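Local structure of transmembrane oligosaccharyl transferase (Archaeoglobus fulgidus, 3WAJ) at residues F111-G116 against G158-H163; Y50-I55 against S104-L109. The protein is an archaeal membrane protein of the STT3/AglB oligosaccharyl transferase family, with an N-terminal helical region of the GT-C clan that holds a zinc ion. All coordinates share one frame; numbering follows the deposited sequence.

Contact 1 (F111-G116 against G158-H163); sequences FIPAIG and GFNDHH. With ZN (zinc ion), chain B; SO4 (sulfate ion), chain C.
The ring of Pro-113, set at a kink in helix 102-118, lies against the loop backbone: its CB is 3.3 Å from the carbonyl O of Phe-159, and its CG is 3.4 Å from the C atom of the same carbonyl. The remaining side-chain carbon, CD, meets Asn-160 OD1 at 3.7 Å, the two side chains crossing at about a right angle. Asn-160 OD1 also lies 3.5 Å from CG2 of Ile-112. No hydrogen bond crosses the contact. The loop itself is two successive inverse gamma turns, centred on Phe-159 and Asn-160, each closed by a weak backbone hydrogen bond. Within the N-terminal STT3 part of the protein, a member of the GT-C clan, the chain then runs from Asn-160 into the zinc site. Asp-161 OD2 and His-163 NE2 each bind the metal at 2.2 Å, with three waters and Asp-47 completing the site. The other carboxylate oxygen, Asp-161 OD1, accepts the backbone N-H of His-162 at 2.7 Å, on its anti side and 27° out of the carboxylate plane, which ties the ligand's orientation to its own backbone. Glu-166 takes a hydrogen bond at His-163 ND1, a second-shell partner behind the metal ligand.

Contact 2 (Y50-I55 against S104-L109); sequences YYYRLI and SLRAVL
Tyr-52 reaches from helix 47-60 to three side chains of the facing helix, Leu-105, Arg-106 and Leu-109. The contact starts at its backbone, where CA lies 3.9 Å from Leu-109 CD1. From CB, the ring carbon CG runs anti to the backbone N (chi1 169°), and from there the ring extends to helix 102-118. One rim of that ring is apolar: CD2 touches Leu-105 CD1 at 3.6 Å and has Leu-109 CD1 a little farther off, both near the ring plane. Farther out, CE2 still touches Leu-105 CD1 and is as close, 3.6 Å, to Arg-106 CG, which sits over one face, offset toward the rim, in a CH-pi contact 3.8 Å from the ring centroid. CZ and CE1 have Arg-106 NE and CD near them as the arginine chain passes across the face. At the tip, Arg-106 NE stands over OH, above the ring plane on the face that Arg-106 CG covers, and gives it a weak hydrogen bond, 3.3 Å long with an N-H...O angle of 158°; OH in turn lies at the guanidinium edge. Beside the tyrosine, Ile-55 CD1 and Leu-109 CD2 meet tip to tip at 3.7 Å, while Ile-55 CG2 rests more loosely on Leu-105 CD2. This is plain helix-helix packing within the N-terminal region: the two short segments approach to 10.9 Å between axes, their directions 119° apart, and Tyr-52 also touches Ala-559 of helix 554-561. The strongest polar partner of Arg-106 lies elsewhere, at Val-41 O, which NH1 hydrogen-bonds along with Thr-40 OG1. The tyrosine hydroxyl is therefore a secondary acceptor for a buried arginine, and the nearby positive charge would be expected to polarise it and make it somewhat more acidic.

In the fold
The two contacts share helix 102-118, with centres about 11 Å apart; contact 2 comes first along the chain, its second segment, 104-109, ending just before 111-116 begins contact 1. Contact 2 packs the first half of that helix against helix 47-60; contact 1 takes its next turns and sets them against the loop leading into helix 163-181. They also touch directly: Tyr-51 of contact 2 probably hydrogen-bonds through OH to His-162 ND1 of contact 1 at 2.7 Å, and Leu-109 O packs on Asn-160 CB. Helix 102-118 thus packs against helix 47-60, which carries Asp-47, and against the 158-163 segment, where Asp-161 lies in the loop and His-163 opens helix 163-181.

Contact 1 (F111-G116 against G158-H163)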
ATOM      1  N   PHE A 111     -18.294   2.125   3.285  1.00 46.52           N
ATOM      2  CA  PHE A 111     -18.827   3.431   3.668  1.00 45.04           C
ATOM      3  C   PHE A 111     -18.038   4.117   4.767  1.00 47.67           C
ATOM      4  O   PHE A 111     -18.070   5.334   4.887  1.00 49.01           O
ATOM      5  CB  PHE A 111     -20.283   3.309   4.095  1.00 39.73           C
ATOM      6  CG  PHE A 111     -21.206   3.079   2.957  1.00 41.30           C
ATOM      7  CD1 PHE A 111     -21.593   4.132   2.146  1.00 42.66           C
ATOM      8  CD2 PHE A 111     -21.672   1.802   2.671  1.00 46.22           C
ATOM      9  CE1 PHE A 111     -22.448   3.913   1.072  1.00 47.05           C
ATOM     10  CE2 PHE A 111     -22.530   1.574   1.596  1.00 42.88           C
ATOM     11  CZ  PHE A 111     -22.916   2.627   0.797  1.00 42.75           C
ATOM     12  N   ILE A 112     -17.338   3.327   5.571  1.00 44.30           N
ATOM     13  CA  ILE A 112     -16.641   3.849   6.737  1.00 38.97           C
ATOM     14  C   ILE A 112     -15.645   4.996   6.469  1.00 45.19           C
ATOM     15  O   ILE A 112     -15.649   5.988   7.203  1.00 49.28           O
ATOM     16  CB  ILE A 112     -16.008   2.704   7.559  1.00 39.40           C
ATOM     17  CG1 ILE A 112     -17.128   1.935   8.259  1.00 40.08           C
ATOM     18  CG2 ILE A 112     -14.973   3.233   8.584  1.00 33.05           C
ATOM     19  CD1 ILE A 112     -16.683   0.673   8.968  1.00 44.07           C
ATOM     20  N   PRO A 113     -14.787   4.873   5.437  1.00 44.95           N
ATOM     21  CA  PRO A 113     -13.864   6.001   5.228  1.00 37.83           C
ATOM     22  C   PRO A 113     -14.577   7.226   4.671  1.00 43.92           C
ATOM     23  O   PRO A 113     -14.186   8.363   4.967  1.00 45.60           O
ATOM     24  CB  PRO A 113     -12.857   5.451   4.204  1.00 37.27           C
ATOM     25  CG  PRO A 113     -13.593   4.320   3.508  1.00 44.04           C
ATOM     26  CD  PRO A 113     -14.461   3.717   4.573  1.00 47.34           C
ATOM     27  N   ALA A 114     -15.604   7.003   3.859  1.00 46.08           N
ATOM     28  CA  ALA A 114     -16.414   8.121   3.353  1.00 44.57           C
ATOM     29  C   ALA A 114     -17.060   8.871   4.510  1.00 44.27           C
ATOM     30  O   ALA A 114     -17.025  10.093   4.560  1.00 47.04           O
ATOM     31  CB  ALA A 114     -17.473   7.633   2.374  1.00 38.94           C
ATOM     32  N   ILE A 115     -17.676   8.134   5.426  1.00 47.95           N
ATOM     33  CA  ILE A 115     -18.334   8.755   6.568  1.00 56.25           C
ATOM     34  C   ILE A 115     -17.298   9.514   7.397  1.00 59.93           C
ATOM     35  O   ILE A 115     -17.535  10.646   7.820  1.00 63.46           O
ATOM     36  CB  ILE A 115     -19.054   7.716   7.445  1.00 53.27           C
ATOM     37  CG1 ILE A 115     -20.245   7.121   6.697  1.00 47.22           C
ATOM     38  CG2 ILE A 115     -19.505   8.340   8.756  1.00 57.93           C
ATOM     39  CD1 ILE A 115     -20.755   5.817   7.312  1.00 47.20           C
ATOM     40  N   GLY A 116     -16.143   8.887   7.604  1.00 56.51           N
ATOM     41  CA  GLY A 116     -15.055   9.504   8.348  1.00 55.44           C
ATOM     42  C   GLY A 116     -14.600  10.808   7.713  1.00 55.47           C
ATOM     43  O   GLY A 116     -14.359  11.798   8.405  1.00 52.95           O
ATOM     44  N   GLY A 158     -15.017   2.866  -0.043  1.00 41.46           N
ATOM     45  CA  GLY A 158     -14.226   1.673  -0.299  1.00 31.18           C
ATOM     46  C   GLY A 158     -12.772   1.710   0.152  1.00 43.96           C
ATOM     47  O   GLY A 158     -12.168   0.648   0.313  1.00 41.02           O
ATOM     48  N   PHE A 159     -12.186   2.894   0.354  1.00 45.36           N
ATOM     49  CA  PHE A 159     -10.807   2.917   0.824  1.00 38.42           C
ATOM     50  C   PHE A 159     -10.717   2.862   2.342  1.00 42.20           C
ATOM     51  O   PHE A 159     -10.232   3.794   2.995  1.00 37.93           O
ATOM     52  CB  PHE A 159      -9.989   4.093   0.284  1.00 33.44           C
ATOM     53  CG  PHE A 159      -8.527   3.771   0.184  1.00 38.03           C
ATOM     54  CD1 PHE A 159      -8.008   3.229  -0.986  1.00 35.67           C
ATOM     55  CD2 PHE A 159      -7.692   3.912   1.287  1.00 36.83           C
ATOM     56  CE1 PHE A 159      -6.668   2.877  -1.077  1.00 32.29           C
ATOM     57  CE2 PHE A 159      -6.332   3.568   1.216  1.00 31.29           C
ATOM     58  CZ  PHE A 159      -5.820   3.044   0.036  1.00 32.17           C
ATOM     59  N   ASN A 160     -11.171   1.744   2.893  1.00 41.01           N
ATOM     60  CA  ASN A 160     -11.291   1.599   4.331  1.00 39.41           C
ATOM     61  C   ASN A 160      -9.940   1.381   5.004  1.00 42.23           C
ATOM     62  O   ASN A 160      -9.575   0.252   5.340  1.00 42.74           O
ATOM     63  CB  ASN A 160     -12.243   0.453   4.669  1.00 36.80           C
ATOM     64  CG  ASN A 160     -12.496   0.356   6.137  1.00 41.06           C
ATOM     65  OD1 ASN A 160     -12.617   1.378   6.818  1.00 45.22           O
ATOM     66  ND2 ASN A 160     -12.531  -0.862   6.653  1.00 43.57           N
ATOM     67  N   ASP A 161      -9.205   2.475   5.191  1.00 39.62           N
ATOM     68  CA  ASP A 161      -7.864   2.444   5.750  1.00 30.92           C
ATOM     69  C   ASP A 161      -7.844   3.475   6.888  1.00 31.44           C
ATOM     70  O   ASP A 161      -8.803   4.242   7.049  1.00 34.83           O
ATOM     71  CB  ASP A 161      -6.829   2.768   4.657  1.00 33.15           C
ATOM     72  CG  ASP A 161      -5.440   2.259   4.984  1.00 38.40           C
ATOM     73  OD1 ASP A 161      -5.150   1.950   6.165  1.00 38.72           O
ATOM     74  OD2 ASP A 161      -4.624   2.173   4.049  1.00 51.12           O
ATOM     75  N   HIS A 162      -6.775   3.490   7.680  1.00 28.03           N
ATOM     76  CA  HIS A 162      -6.760   4.312   8.880  1.00 36.36           C
ATOM     77  C   HIS A 162      -6.266   5.751   8.651  1.00 40.75           C
ATOM     78  O   HIS A 162      -6.238   6.553   9.589  1.00 43.90           O
ATOM     79  CB  HIS A 162      -5.938   3.629   9.982  1.00 29.39           C
ATOM     80  CG  HIS A 162      -4.521   3.339   9.590  1.00 36.56           C
ATOM     81  ND1 HIS A 162      -3.977   2.070   9.646  1.00 38.56           N
ATOM     82  CD2 HIS A 162      -3.532   4.151   9.140  1.00 37.22           C
ATOM     83  CE1 HIS A 162      -2.713   2.116   9.246  1.00 33.37           C
ATOM     84  NE2 HIS A 162      -2.423   3.368   8.935  1.00 38.23           N
ATOM     85  N   HIS A 163      -5.875   6.085   7.423  1.00 38.30           N
ATOM     86  CA  HIS A 163      -5.272   7.408   7.179  1.00 38.66           C
ATOM     87  C   HIS A 163      -6.281   8.550   7.377  1.00 38.14           C
ATOM     88  O   HIS A 163      -5.918   9.632   7.842  1.00 36.12           O
ATOM     89  CB  HIS A 163      -4.582   7.497   5.797  1.00 31.81           C
ATOM     90  CG  HIS A 163      -3.624   6.388   5.526  1.00 34.82           C
ATOM     91  ND1 HIS A 163      -2.414   6.262   6.196  1.00 32.01           N
ATOM     92  CD2 HIS A 163      -3.674   5.330   4.670  1.00 32.21           C
ATOM     93  CE1 HIS A 163      -1.784   5.179   5.767  1.00 36.23           C
ATOM     94  NE2 HIS A 163      -2.528   4.611   4.830  1.00 35.86           N
TER
HETATM   95 ZN    ZN B 901      -2.463   2.597   4.051  1.00 40.25          ZN
HETATM   96  S   SO4 C 902       0.930   2.557   7.741  1.00 53.58           S
HETATM   97  O1  SO4 C 902       0.136   1.375   7.382  1.00 50.57           O
HETATM   98  O2  SO4 C 902       2.109   2.104   8.486  1.00 57.00           O
HETATM   99  O3  SO4 C 902       1.334   3.240   6.511  1.00 60.19           O
HETATM  100  O4  SO4 C 902       0.179   3.503   8.575  1.00 54.10           O
HETATM  101  O   HOH W   1      -2.675   1.504   6.032  1.00 37.98           O
HETATM  102  O   HOH W   2       0.045   2.762   4.019  1.00 39.00           O
HETATM  103  O   HOH W   3      -2.164   1.911   2.015  1.00 71.69           O

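Contact 2 (Y50-I55 against S104-L109)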
ATOM      1  N   TYR A  50      -6.837  -5.832   3.981  1.00 25.71           N
ATOM      2  CA  TYR A  50      -6.301  -6.415   5.201  1.00 26.22           C
ATOM      3  C   TYR A  50      -7.132  -6.018   6.426  1.00 32.93           C
ATOM      4  O   TYR A  50      -7.331  -6.838   7.329  1.00 37.91           O
ATOM      5  CB  TYR A  50      -4.816  -6.060   5.397  1.00 21.96           C
ATOM      6  CG  TYR A  50      -4.189  -6.940   6.436  1.00 27.38           C
ATOM      7  CD1 TYR A  50      -3.904  -8.275   6.149  1.00 31.44           C
ATOM      8  CD2 TYR A  50      -3.919  -6.466   7.716  1.00 27.03           C
ATOM      9  CE1 TYR A  50      -3.335  -9.124   7.094  1.00 29.01           C
ATOM     10  CE2 TYR A  50      -3.334  -7.308   8.686  1.00 27.68           C
ATOM     11  CZ  TYR A  50      -3.052  -8.638   8.359  1.00 28.08           C
ATOM     12  OH  TYR A  50      -2.498  -9.486   9.287  1.00 29.50           O
ATOM     13  N   TYR A  51      -7.614  -4.770   6.468  1.00 31.95           N
ATOM     14  CA  TYR A  51      -8.613  -4.413   7.483  1.00 34.27           C
ATOM     15  C   TYR A  51      -9.774  -5.399   7.440  1.00 35.10           C
ATOM     16  O   TYR A  51     -10.182  -5.941   8.459  1.00 42.90           O
ATOM     17  CB  TYR A  51      -9.101  -2.963   7.355  1.00 29.39           C
ATOM     18  CG  TYR A  51      -8.248  -2.077   8.211  1.00 34.43           C
ATOM     19  CD1 TYR A  51      -8.269  -2.201   9.595  1.00 35.49           C
ATOM     20  CD2 TYR A  51      -7.360  -1.171   7.643  1.00 34.13           C
ATOM     21  CE1 TYR A  51      -7.434  -1.437  10.390  1.00 38.31           C
ATOM     22  CE2 TYR A  51      -6.535  -0.390   8.429  1.00 30.16           C
ATOM     23  CZ  TYR A  51      -6.568  -0.532   9.792  1.00 31.69           C
ATOM     24  OH  TYR A  51      -5.746   0.250  10.560  1.00 36.42           O
ATOM     25  N   TYR A  52     -10.262  -5.639   6.233  1.00 27.21           N
ATOM     26  CA  TYR A  52     -11.334  -6.577   5.976  1.00 32.13           C
ATOM     27  C   TYR A  52     -11.008  -7.937   6.589  1.00 35.37           C
ATOM     28  O   TYR A  52     -11.830  -8.510   7.312  1.00 34.01           O
ATOM     29  CB  TYR A  52     -11.530  -6.653   4.462  1.00 29.66           C
ATOM     30  CG  TYR A  52     -12.413  -7.744   3.918  1.00 35.09           C
ATOM     31  CD1 TYR A  52     -11.941  -8.588   2.906  1.00 36.18           C
ATOM     32  CD2 TYR A  52     -13.721  -7.921   4.368  1.00 33.13           C
ATOM     33  CE1 TYR A  52     -12.730  -9.578   2.353  1.00 27.41           C
ATOM     34  CE2 TYR A  52     -14.532  -8.937   3.817  1.00 34.15           C
ATOM     35  CZ  TYR A  52     -14.019  -9.748   2.806  1.00 35.07           C
ATOM     36  OH  TYR A  52     -14.780 -10.741   2.243  1.00 43.57           O
ATOM     37  N   ARG A  53      -9.803  -8.436   6.314  1.00 29.87           N
ATOM     38  CA  ARG A  53      -9.340  -9.704   6.866  1.00 30.78           C
ATOM     39  C   ARG A  53      -9.408  -9.664   8.401  1.00 34.07           C
ATOM     40  O   ARG A  53      -9.891 -10.607   9.036  1.00 35.76           O
ATOM     41  CB  ARG A  53      -7.914 -10.014   6.365  1.00 31.06           C
ATOM     42  CG  ARG A  53      -7.248 -11.285   6.930  1.00 27.29           C
ATOM     43  CD  ARG A  53      -6.678 -11.102   8.378  1.00 22.36           C
ATOM     44  NE  ARG A  53      -6.006 -12.323   8.817  1.00 27.84           N
ATOM     45  CZ  ARG A  53      -6.647 -13.431   9.181  1.00 31.40           C
ATOM     46  NH1 ARG A  53      -7.972 -13.453   9.199  1.00 31.99           N
ATOM     47  NH2 ARG A  53      -5.963 -14.506   9.540  1.00 28.77           N
ATOM     48  N   LEU A  54      -8.915  -8.576   8.982  1.00 34.42           N
ATOM     49  CA  LEU A  54      -8.899  -8.437  10.433  1.00 37.69           C
ATOM     50  C   LEU A  54     -10.313  -8.318  11.019  1.00 39.56           C
ATOM     51  O   LEU A  54     -10.626  -8.958  12.020  1.00 36.76           O
ATOM     52  CB  LEU A  54      -8.048  -7.244  10.861  1.00 29.36           C
ATOM     53  CG  LEU A  54      -6.550  -7.320  10.590  1.00 29.05           C
ATOM     54  CD1 LEU A  54      -5.854  -6.023  11.112  1.00 19.60           C
ATOM     55  CD2 LEU A  54      -5.963  -8.561  11.241  1.00 25.99           C
ATOM     56  N   ILE A  55     -11.158  -7.496  10.401  1.00 39.30           N
ATOM     57  CA  ILE A  55     -12.497  -7.244  10.929  1.00 38.76           C
ATOM     58  C   ILE A  55     -13.352  -8.535  10.934  1.00 39.74           C
ATOM     59  O   ILE A  55     -14.039  -8.837  11.898  1.00 42.85           O
ATOM     60  CB  ILE A  55     -13.180  -6.082  10.169  1.00 33.37           C
ATOM     61  CG1 ILE A  55     -12.535  -4.754  10.570  1.00 31.95           C
ATOM     62  CG2 ILE A  55     -14.687  -6.040  10.445  1.00 31.43           C
ATOM     63  CD1 ILE A  55     -12.872  -3.578   9.652  1.00 30.51           C
ATOM     64  N   SER A 104     -21.509  -8.401   1.879  1.00 47.61           N
ATOM     65  CA  SER A 104     -22.232  -7.584   2.855  1.00 53.49           C
ATOM     66  C   SER A 104     -21.278  -6.828   3.773  1.00 49.40           C
ATOM     67  O   SER A 104     -21.434  -5.625   3.975  1.00 51.94           O
ATOM     68  CB  SER A 104     -23.176  -8.444   3.687  1.00 57.58           C
ATOM     69  OG  SER A 104     -23.722  -9.471   2.899  1.00 68.77           O
ATOM     70  N   LEU A 105     -20.291  -7.537   4.321  1.00 45.89           N
ATOM     71  CA  LEU A 105     -19.291  -6.927   5.195  1.00 42.54           C
ATOM     72  C   LEU A 105     -18.566  -5.815   4.450  1.00 40.67           C
ATOM     73  O   LEU A 105     -18.496  -4.681   4.933  1.00 47.87           O
ATOM     74  CB  LEU A 105     -18.275  -7.972   5.642  1.00 42.43           C
ATOM     75  CG  LEU A 105     -17.617  -7.846   7.017  1.00 41.68           C
ATOM     76  CD1 LEU A 105     -16.175  -8.324   6.970  1.00 31.74           C
ATOM     77  CD2 LEU A 105     -17.716  -6.432   7.599  1.00 41.01           C
ATOM     78  N   ARG A 106     -18.046  -6.151   3.269  1.00 34.86           N
ATOM     79  CA  ARG A 106     -17.294  -5.217   2.433  1.00 35.39           C
ATOM     80  C   ARG A 106     -18.074  -3.940   2.149  1.00 38.41           C
ATOM     81  O   ARG A 106     -17.532  -2.828   2.229  1.00 40.37           O
ATOM     82  CB  ARG A 106     -16.877  -5.907   1.121  1.00 35.13           C
ATOM     83  CG  ARG A 106     -15.531  -6.642   1.213  1.00 36.71           C
ATOM     84  CD  ARG A 106     -15.127  -7.263  -0.118  1.00 35.33           C
ATOM     85  NE  ARG A 106     -15.592  -8.642  -0.204  1.00 44.39           N
ATOM     86  CZ  ARG A 106     -16.026  -9.227  -1.305  1.00 44.34           C
ATOM     87  NH1 ARG A 106     -16.065  -8.566  -2.444  1.00 50.79           N
ATOM     88  NH2 ARG A 106     -16.414 -10.477  -1.257  1.00 54.31           N
ATOM     89  N   ALA A 107     -19.353  -4.106   1.824  1.00 44.00           N
ATOM     90  CA  ALA A 107     -20.243  -2.969   1.561  1.00 46.26           C
ATOM     91  C   ALA A 107     -20.268  -2.022   2.754  1.00 41.26           C
ATOM     92  O   ALA A 107     -19.988  -0.816   2.618  1.00 44.46           O
ATOM     93  CB  ALA A 107     -21.640  -3.454   1.244  1.00 43.67           C
ATOM     94  N   VAL A 108     -20.601  -2.563   3.923  1.00 35.95           N
ATOM     95  CA  VAL A 108     -20.546  -1.766   5.150  1.00 43.62           C
ATOM     96  C   VAL A 108     -19.172  -1.089   5.310  1.00 41.57           C
ATOM     97  O   VAL A 108     -19.095   0.133   5.440  1.00 44.88           O
ATOM     98  CB  VAL A 108     -20.928  -2.599   6.406  1.00 49.89           C
ATOM     99  CG1 VAL A 108     -20.700  -1.788   7.683  1.00 49.08           C
ATOM    100  CG2 VAL A 108     -22.384  -3.050   6.329  1.00 47.45           C
ATOM    101  N   LEU A 109     -18.096  -1.876   5.280  1.00 37.84           N
ATOM    102  CA  LEU A 109     -16.752  -1.325   5.439  1.00 40.30           C
ATOM    103  C   LEU A 109     -16.458  -0.236   4.416  1.00 41.40           C
ATOM    104  O   LEU A 109     -15.765   0.725   4.730  1.00 42.94           O
ATOM    105  CB  LEU A 109     -15.689  -2.420   5.347  1.00 36.26           C
ATOM    106  CG  LEU A 109     -15.857  -3.525   6.372  1.00 38.19           C
ATOM    107  CD1 LEU A 109     -14.667  -4.484   6.311  1.00 32.40           C
ATOM    108  CD2 LEU A 109     -16.027  -2.937   7.784  1.00 40.27           C
TER